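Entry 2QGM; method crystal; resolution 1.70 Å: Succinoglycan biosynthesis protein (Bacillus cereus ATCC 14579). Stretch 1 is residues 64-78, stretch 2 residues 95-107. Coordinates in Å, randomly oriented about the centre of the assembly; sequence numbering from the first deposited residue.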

# COMPACT_ATOMS: atom_id res chain seq x y z
N LEU A 64 1.85 -7.98 20.55
CA LEU A 64 2.15 -6.83 19.71
C LEU A 64 2.67 -5.64 20.51
O LEU A 64 2.94 -4.58 19.96
CB LEU A 64 0.91 -6.41 18.90
CG LEU A 64 0.41 -7.46 17.91
CD1 LEU A 64 -0.85 -6.98 17.20
CD2 LEU A 64 1.51 -7.77 16.90
N LYS A 65 2.80 -5.81 21.83
CA LYS A 65 3.31 -4.73 22.66
C LYS A 65 4.71 -4.30 22.22
O LYS A 65 5.04 -3.11 22.27
CB LYS A 65 3.31 -5.15 24.13
CG LYS A 65 1.91 -5.39 24.69
CD LYS A 65 1.82 -5.08 26.18
CE LYS A 65 2.79 -5.91 27.01
NZ LYS A 65 2.67 -5.60 28.46
N PRO A 66 5.56 -5.25 21.78
CA PRO A 66 6.89 -4.81 21.35
C PRO A 66 6.78 -3.89 20.13
O PRO A 66 7.65 -3.05 19.90
CB PRO A 66 7.58 -6.13 21.01
CG PRO A 66 6.98 -7.08 21.97
CD PRO A 66 5.50 -6.71 21.91
N LEU A 67 5.71 -4.05 19.36
CA LEU A 67 5.49 -3.25 18.17
C LEU A 67 5.22 -1.78 18.47
O LEU A 67 5.65 -0.89 17.73
CB LEU A 67 4.34 -3.82 17.33
CG LEU A 67 4.08 -3.12 15.99
CD1 LEU A 67 5.29 -3.28 15.08
CD2 LEU A 67 2.83 -3.69 15.34
N LYS A 68 4.50 -1.52 19.56
CA LYS A 68 4.18 -0.15 19.95
C LYS A 68 5.46 0.59 20.29
O LYS A 68 5.61 1.77 19.99
CB LYS A 68 3.23 -0.14 21.17
CG LYS A 68 2.80 1.26 21.59
CD LYS A 68 1.72 1.22 22.68
CE LYS A 68 1.28 2.63 23.06
NZ LYS A 68 0.17 2.64 24.05
N LYS A 69 6.39 -0.13 20.92
CA LYS A 69 7.67 0.42 21.32
C LYS A 69 8.55 0.69 20.11
O LYS A 69 9.32 1.65 20.09
CB LYS A 69 8.36 -0.54 22.30
CG LYS A 69 7.43 -1.01 23.42
CD LYS A 69 8.16 -1.69 24.56
CE LYS A 69 8.79 -3.01 24.13
NZ LYS A 69 9.46 -3.65 25.30
N MSE A 70 8.42 -0.14 19.08
CA MSE A 70 9.20 0.03 17.86
C MSE A 70 8.73 1.25 17.07
O MSE A 70 9.53 2.07 16.61
CB MSE A 70 9.07 -1.20 16.95
CG MSE A 70 9.67 -2.49 17.47
SE MSE A 70 9.26 -3.97 16.29
CE MSE A 70 9.74 -5.43 17.44
N ILE A 71 7.41 1.34 16.89
CA ILE A 71 6.82 2.43 16.12
C ILE A 71 7.00 3.78 16.79
O ILE A 71 7.23 4.79 16.11
CB ILE A 71 5.30 2.21 15.90
CG1 ILE A 71 5.06 0.85 15.24
CG2 ILE A 71 4.74 3.31 15.02
CD1 ILE A 71 5.79 0.66 13.95
N GLY A 72 6.89 3.81 18.11
CA GLY A 72 7.03 5.06 18.82
C GLY A 72 5.92 6.01 18.44
O GLY A 72 4.77 5.61 18.31
N ASN A 73 6.28 7.27 18.23
CA ASN A 73 5.28 8.28 17.88
C ASN A 73 5.26 8.62 16.39
O ASN A 73 4.79 9.68 16.01
CB ASN A 73 5.52 9.55 18.70
CG ASN A 73 6.96 10.00 18.67
OD1 ASN A 73 7.51 10.31 17.61
ND2 ASN A 73 7.59 10.04 19.85
N ALA A 74 5.75 7.71 15.56
CA ALA A 74 5.74 7.94 14.12
C ALA A 74 4.29 8.11 13.65
O ALA A 74 3.41 7.36 14.07
CB ALA A 74 6.39 6.76 13.40
N GLN A 75 4.05 9.09 12.78
CA GLN A 75 2.70 9.33 12.28
C GLN A 75 2.38 8.58 10.98
O GLN A 75 1.22 8.53 10.57
CB GLN A 75 2.47 10.83 12.05
CG GLN A 75 2.60 11.70 13.30
CD GLN A 75 2.37 13.16 12.99
OE1 GLN A 75 2.99 13.72 12.08
NE2 GLN A 75 1.47 13.80 13.74
N TYR A 76 3.39 8.00 10.34
CA TYR A 76 3.18 7.24 9.11
C TYR A 76 3.80 5.85 9.22
O TYR A 76 4.98 5.72 9.55
CB TYR A 76 3.81 7.91 7.89
CG TYR A 76 3.22 9.24 7.51
CD1 TYR A 76 3.55 10.39 8.22
CD2 TYR A 76 2.39 9.37 6.40
CE1 TYR A 76 3.07 11.64 7.83
CE2 TYR A 76 1.91 10.61 6.00
CZ TYR A 76 2.26 11.74 6.71
OH TYR A 76 1.86 12.99 6.30
N VAL A 77 3.01 4.82 8.93
CA VAL A 77 3.52 3.45 8.99
C VAL A 77 3.24 2.72 7.68
O VAL A 77 2.08 2.63 7.26
CB VAL A 77 2.90 2.64 10.16
CG1 VAL A 77 3.26 1.16 10.02
CG2 VAL A 77 3.41 3.16 11.49
N GLY A 78 4.29 2.22 7.04
CA GLY A 78 4.12 1.48 5.80
C GLY A 78 4.01 0.01 6.14
O GLY A 78 4.85 -0.52 6.86
N ARG A 95 -4.65 -7.95 11.34
CA ARG A 95 -4.44 -7.93 12.79
C ARG A 95 -3.62 -6.69 13.16
O ARG A 95 -3.94 -5.98 14.10
CB ARG A 95 -3.73 -9.21 13.25
CG ARG A 95 -3.41 -9.28 14.73
CD ARG A 95 -2.93 -10.67 15.12
NE ARG A 95 -2.33 -10.72 16.45
CZ ARG A 95 -3.00 -10.63 17.59
NH1 ARG A 95 -4.32 -10.50 17.58
NH2 ARG A 95 -2.35 -10.65 18.74
N LEU A 96 -2.56 -6.43 12.39
CA LEU A 96 -1.70 -5.27 12.63
C LEU A 96 -2.49 -3.96 12.51
O LEU A 96 -2.35 -3.08 13.35
CB LEU A 96 -0.54 -5.26 11.63
CG LEU A 96 0.88 -5.59 12.10
CD1 LEU A 96 0.86 -6.45 13.35
CD2 LEU A 96 1.63 -6.27 10.95
N VAL A 97 -3.31 -3.84 11.48
CA VAL A 97 -4.13 -2.65 11.27
C VAL A 97 -5.05 -2.46 12.48
O VAL A 97 -5.13 -1.37 13.05
CB VAL A 97 -4.99 -2.78 9.98
CG1 VAL A 97 -6.02 -1.65 9.91
CG2 VAL A 97 -4.09 -2.75 8.74
N LYS A 98 -5.71 -3.53 12.89
CA LYS A 98 -6.61 -3.44 14.03
C LYS A 98 -5.88 -2.95 15.29
O LYS A 98 -6.40 -2.14 16.05
CB LYS A 98 -7.27 -4.80 14.29
CG LYS A 98 -8.48 -4.72 15.20
CD LYS A 98 -9.16 -6.07 15.31
CE LYS A 98 -10.39 -5.98 16.19
NZ LYS A 98 -10.97 -7.33 16.42
N TYR A 99 -4.66 -3.44 15.50
CA TYR A 99 -3.87 -3.02 16.65
C TYR A 99 -3.52 -1.53 16.56
O TYR A 99 -3.67 -0.79 17.52
CB TYR A 99 -2.59 -3.85 16.75
CG TYR A 99 -1.70 -3.45 17.90
CD1 TYR A 99 -2.05 -3.74 19.22
CD2 TYR A 99 -0.52 -2.74 17.67
CE1 TYR A 99 -1.23 -3.34 20.28
CE2 TYR A 99 0.29 -2.34 18.72
CZ TYR A 99 -0.07 -2.64 20.02
OH TYR A 99 0.72 -2.21 21.06
N LEU A 100 -3.05 -1.10 15.39
CA LEU A 100 -2.69 0.31 15.20
C LEU A 100 -3.88 1.24 15.42
O LEU A 100 -3.75 2.30 16.02
CB LEU A 100 -2.14 0.54 13.78
CG LEU A 100 -0.78 -0.08 13.45
CD1 LEU A 100 -0.38 0.34 12.05
CD2 LEU A 100 0.26 0.37 14.46
N VAL A 101 -5.05 0.83 14.95
CA VAL A 101 -6.24 1.67 15.11
C VAL A 101 -6.73 1.72 16.55
O VAL A 101 -6.93 2.80 17.11
CB VAL A 101 -7.40 1.17 14.19
CG1 VAL A 101 -8.68 1.92 14.51
CG2 VAL A 101 -7.05 1.40 12.74
N THR A 102 -6.89 0.55 17.16
CA THR A 102 -7.40 0.45 18.52
C THR A 102 -6.43 0.79 19.66
O THR A 102 -6.87 1.27 20.71
CB THR A 102 -7.95 -0.96 18.79
OG1 THR A 102 -6.89 -1.91 18.67
CG2 THR A 102 -9.05 -1.30 17.80
N GLU A 103 -5.14 0.55 19.47
CA GLU A 103 -4.16 0.80 20.53
C GLU A 103 -3.16 1.95 20.28
O GLU A 103 -2.54 2.44 21.23
CB GLU A 103 -3.36 -0.48 20.81
CG GLU A 103 -4.18 -1.67 21.31
CD GLU A 103 -4.95 -1.36 22.59
OE1 GLU A 103 -4.41 -0.64 23.45
OE2 GLU A 103 -6.08 -1.86 22.75
N MSE A 104 -3.02 2.38 19.03
CA MSE A 104 -2.06 3.43 18.72
C MSE A 104 -2.60 4.68 18.03
O MSE A 104 -1.84 5.51 17.55
CB MSE A 104 -0.90 2.84 17.91
CG MSE A 104 -0.07 1.85 18.70
SE MSE A 104 1.54 1.35 17.77
CE MSE A 104 2.47 3.04 17.90
N GLY A 105 -3.92 4.80 17.96
CA GLY A 105 -4.53 5.96 17.35
C GLY A 105 -4.34 6.18 15.86
O GLY A 105 -4.28 7.33 15.42
N PHE A 106 -4.22 5.11 15.08
CA PHE A 106 -4.09 5.28 13.64
C PHE A 106 -5.50 5.42 13.10
O PHE A 106 -6.41 4.71 13.53
CB PHE A 106 -3.32 4.11 13.03
CG PHE A 106 -1.82 4.27 13.11
CD1 PHE A 106 -1.11 4.78 12.03
CD2 PHE A 106 -1.14 3.99 14.29
CE1 PHE A 106 0.27 5.01 12.12
CE2 PHE A 106 0.24 4.21 14.40
CZ PHE A 106 0.95 4.72 13.32
N THR A 107 -5.69 6.34 12.16
CA THR A 107 -7.02 6.63 11.64
C THR A 107 -7.19 6.67 10.12
O THR A 107 -8.29 6.48 9.61
CB THR A 107 -7.49 7.97 12.19
OG1 THR A 107 -6.48 8.96 11.93
CG2 THR A 107 -7.71 7.88 13.70
O HOH W 1 -1.62 0.38 23.84

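Helix 65-71 of the first stretch packs across the helix that enters the second stretch already formed at Arg95, their axes inclined at 70° and 11.2 Å apart at closest approach, a spacing that leaves room for side chains between the backbones. The first helix ends at Ile71; Gly72, the next residue, leaves helical geometry with a positive phi, a conformation that favours glycine, and is the second residue of a type II' turn from Ile71 to Ala74; the chain then enters the strand at Tyr76. In the second stretch Gly105, also with positive phi, breaks from helical geometry, and Phe106 N returns to Leu100 O (3.0 Å).

The contact is largely apolar. Leu64 lies over one face of the Tyr99 ring: its CB sits 3.8 Å from the ring centroid, 3° off the normal, a nearly vertical CH-pi contact. Leu64 CD1 meanwhile reaches Tyr99 CB (3.6 Å) and covers one face of the Arg95 guanidinium, 4.1 Å from Arg95 NE, while Leu64 CD2 meets Leu96 CD1 at 3.8 Å. Leu67 CD2 touches the same Leu96 CD1 at 3.9 Å. At the edge of the tyrosine ring, Lys68 CB approaches Tyr99 OH to 3.3 Å.

Further along, selenomethionine Met104 lies against the end of the first helix. Its SE is 3.7 Å from Lys68 CA, and its CE is 3.6 Å from Ile71 CB and 3.5 Å from Gly72 O. Phe106 points sideways at CB, yet its ring extends to the strand, where Phe106 CZ comes within 3.4 Å of Val77 CG2; Ala74 O lies 3.7 Å from the same CZ. Val77 CG1 also meets Leu100 CD1 at 4.2 Å.

At the exposed margin, the extended Lys68 is linked to Glu103 through water 1, which accepts from Lys68 NZ (2.9 Å) and donates to Glu103 OE1 (3.0 Å) and, weakly, to Glu103 O (3.4 Å).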